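Local atomic coordinates of transcriptional activator PlcR protein (Bacillus thuringiensis, PDB entry 3U3W), a protein that activates transcription as a quorum-sensing virulence regulator, binding DNA through a helix-turn-helix domain when its signal peptide PapR occupies the tetratricopeptide-repeat domain. Residues Leu177-Leu182 / Tyr200-Ala205. Residues are numbered along the deposited sequence; the frame is centred on the assembly and turned at random.
Sequences LFEQIL and YNHAKA
F178 lays one face of its ring on the backbone of helix 192-208, with H202 N 3.8 Å above the ring plane near its centre and N201 C nearer the rim. CG beside the backbone N directs the ring across the interface, where F178 CZ reaches N201 CB at 3.5 Å and F178 CE2 meets A205 CB at 4.0 Å. H202 passes F178 in the opposite sense, its CG anti to the backbone N (chi1 -171°), so the two rings, though near parallel with planes at 26°, have centroids 5.8 Å apart, too offset for a real stack. What lies over the imidazole is instead F178 CB, a CH-pi contact 4.1 Å from the ring centroid.

Farther out along the imidazole, L182 CD1 packs 3.8 Å from H202 ND1, a buried nitrogen with no hydrogen-bonding partner in the model, while E179 CG approaches CE1. A water in the plane of the imidazole, 3.1 Å from H202 NE2, donates to E179 OE2 and links the two polar ends. The nearby carboxylate could encourage protonation, though the unpartnered ND1 argues the other way. N201, whose ND2 bonds N159 OD1 and the peptide backbone, and K204, whose NZ also bonds that backbone, tie helix 192-208 to the bound PapR.

The axes of the two short segments approach to 10.0 Å, with 155° between their N-to-C directions, and no direct hydrogen bond joins them: largely van der Waals, antiparallel packing of consecutive helices 171-187 and 192-208 in the TPR-type helical domain of an RNPP regulator, beside its peptide site.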
loop_
_atom_site.group_PDB
_atom_site.type_symbol
_atom_site.label_atom_id
_atom_site.label_comp_id
_atom_site.label_asym_id
_atom_site.label_seq_id
_atom_site.Cartn_x
_atom_site.Cartn_y
_atom_site.Cartn_z
ATOM N N LEU A 177 13.292 10.387 -20.401
ATOM C CA LEU A 177 12.092 9.592 -20.185
ATOM C C LEU A 177 11.796 9.429 -18.685
ATOM O O LEU A 177 10.645 9.515 -18.258
ATOM C CB LEU A 177 12.162 8.244 -20.910
ATOM C CG LEU A 177 10.894 7.385 -20.769
ATOM C CD1 LEU A 177 9.599 8.212 -20.869
ATOM C CD2 LEU A 177 10.856 6.217 -21.763
ATOM N N PHE A 178 12.839 9.231 -17.886
ATOM C CA PHE A 178 12.680 9.218 -16.435
ATOM C C PHE A 178 12.066 10.520 -15.920
ATOM O O PHE A 178 11.109 10.501 -15.129
ATOM C CB PHE A 178 14.017 8.947 -15.740
ATOM C CG PHE A 178 14.472 7.531 -15.878
ATOM C CD1 PHE A 178 13.601 6.477 -15.569
ATOM C CD2 PHE A 178 15.745 7.233 -16.337
ATOM C CE1 PHE A 178 13.996 5.152 -15.717
ATOM C CE2 PHE A 178 16.149 5.912 -16.480
ATOM C CZ PHE A 178 15.265 4.868 -16.164
ATOM N N GLU A 179 12.609 11.651 -16.368
ATOM C CA GLU A 179 12.059 12.940 -15.977
ATOM C C GLU A 179 10.590 13.067 -16.381
ATOM O O GLU A 179 9.797 13.594 -15.618
ATOM C CB GLU A 179 12.879 14.091 -16.551
ATOM C CG GLU A 179 14.300 14.171 -16.013
ATOM C CD GLU A 179 15.055 15.358 -16.589
ATOM O OE1 GLU A 179 14.542 15.972 -17.547
ATOM O OE2 GLU A 179 16.147 15.686 -16.075
ATOM N N GLN A 180 10.216 12.586 -17.563
ATOM C CA GLN A 180 8.804 12.640 -17.963
ATOM C C GLN A 180 7.916 11.817 -17.040
ATOM O O GLN A 180 6.795 12.225 -16.751
ATOM C CB GLN A 180 8.590 12.131 -19.382
ATOM C CG GLN A 180 8.762 13.121 -20.503
ATOM C CD GLN A 180 8.746 12.409 -21.851
ATOM O OE1 GLN A 180 9.722 12.468 -22.608
ATOM N NE2 GLN A 180 7.648 11.699 -22.141
ATOM N N ILE A 181 8.400 10.645 -16.617
ATOM C CA ILE A 181 7.636 9.776 -15.707
ATOM C C ILE A 181 7.406 10.432 -14.345
ATOM O O ILE A 181 6.283 10.446 -13.833
ATOM C CB ILE A 181 8.287 8.367 -15.522
ATOM C CG1 ILE A 181 8.321 7.612 -16.848
ATOM C CG2 ILE A 181 7.530 7.549 -14.468
ATOM C CD1 ILE A 181 9.392 6.547 -16.932
ATOM N N LEU A 182 8.461 10.984 -13.758
ATOM C CA LEU A 182 8.335 11.693 -12.480
ATOM C C LEU A 182 7.337 12.841 -12.559
ATOM O O LEU A 182 6.631 13.117 -11.589
ATOM C CB LEU A 182 9.694 12.204 -11.996
ATOM C CG LEU A 182 10.666 11.056 -11.688
ATOM C CD1 LEU A 182 12.086 11.552 -11.448
ATOM C CD2 LEU A 182 10.157 10.216 -10.512
ATOM N N TYR A 200 15.397 5.647 -8.528
ATOM C CA TYR A 200 16.553 4.767 -8.448
ATOM C C TYR A 200 17.153 4.497 -9.822
ATOM O O TYR A 200 18.379 4.515 -9.981
ATOM C CB TYR A 200 16.175 3.457 -7.798
ATOM C CG TYR A 200 17.273 2.424 -7.811
ATOM C CD1 TYR A 200 18.370 2.534 -6.963
ATOM C CD2 TYR A 200 17.206 1.329 -8.659
ATOM C CE1 TYR A 200 19.365 1.587 -6.961
ATOM C CE2 TYR A 200 18.198 0.360 -8.663
ATOM C CZ TYR A 200 19.271 0.491 -7.812
ATOM O OH TYR A 200 20.248 -0.478 -7.807
ATOM N N ASN A 201 16.285 4.226 -10.795
ATOM C CA ASN A 201 16.719 3.887 -12.145
ATOM C C ASN A 201 17.323 5.133 -12.753
ATOM O O ASN A 201 18.395 5.089 -13.342
ATOM C CB ASN A 201 15.542 3.388 -12.993
ATOM C CG ASN A 201 15.052 1.993 -12.587
ATOM O OD1 ASN A 201 15.830 1.148 -12.119
ATOM N ND2 ASN A 201 13.748 1.743 -12.782
ATOM N N HIS A 202 16.623 6.247 -12.571
ATOM C CA HIS A 202 17.096 7.572 -12.953
ATOM C C HIS A 202 18.480 7.850 -12.361
ATOM O O HIS A 202 19.374 8.317 -13.068
ATOM C CB HIS A 202 16.090 8.626 -12.483
ATOM C CG HIS A 202 16.365 10.000 -12.997
ATOM N ND1 HIS A 202 15.697 11.115 -12.536
ATOM C CD2 HIS A 202 17.226 10.442 -13.943
ATOM C CE1 HIS A 202 16.147 12.186 -13.166
ATOM N NE2 HIS A 202 17.072 11.805 -14.029
ATOM N N ALA A 203 18.658 7.548 -11.072
ATOM C CA ALA A 203 19.950 7.758 -10.420
ATOM C C ALA A 203 21.031 6.931 -11.091
ATOM O O ALA A 203 22.130 7.425 -11.303
ATOM C CB ALA A 203 19.885 7.435 -8.962
ATOM N N LYS A 204 20.718 5.679 -11.429
ATOM C CA LYS A 204 21.680 4.819 -12.104
ATOM C C LYS A 204 22.111 5.418 -13.446
ATOM O O LYS A 204 23.297 5.452 -13.750
ATOM C CB LYS A 204 21.134 3.393 -12.298
ATOM C CG LYS A 204 21.071 2.558 -11.019
ATOM C CD LYS A 204 20.441 1.183 -11.294
ATOM C CE LYS A 204 21.293 0.370 -12.255
ATOM N NZ LYS A 204 22.622 0.131 -11.651
ATOM N N ALA A 205 21.138 5.872 -14.232
ATOM C CA ALA A 205 21.383 6.543 -15.508
ATOM C C ALA A 205 22.229 7.842 -15.397
ATOM O O ALA A 205 23.138 8.064 -16.196
ATOM C CB ALA A 205 20.048 6.809 -16.234
HETATM O O HOH W 1 17.920 14.678 -14.809
#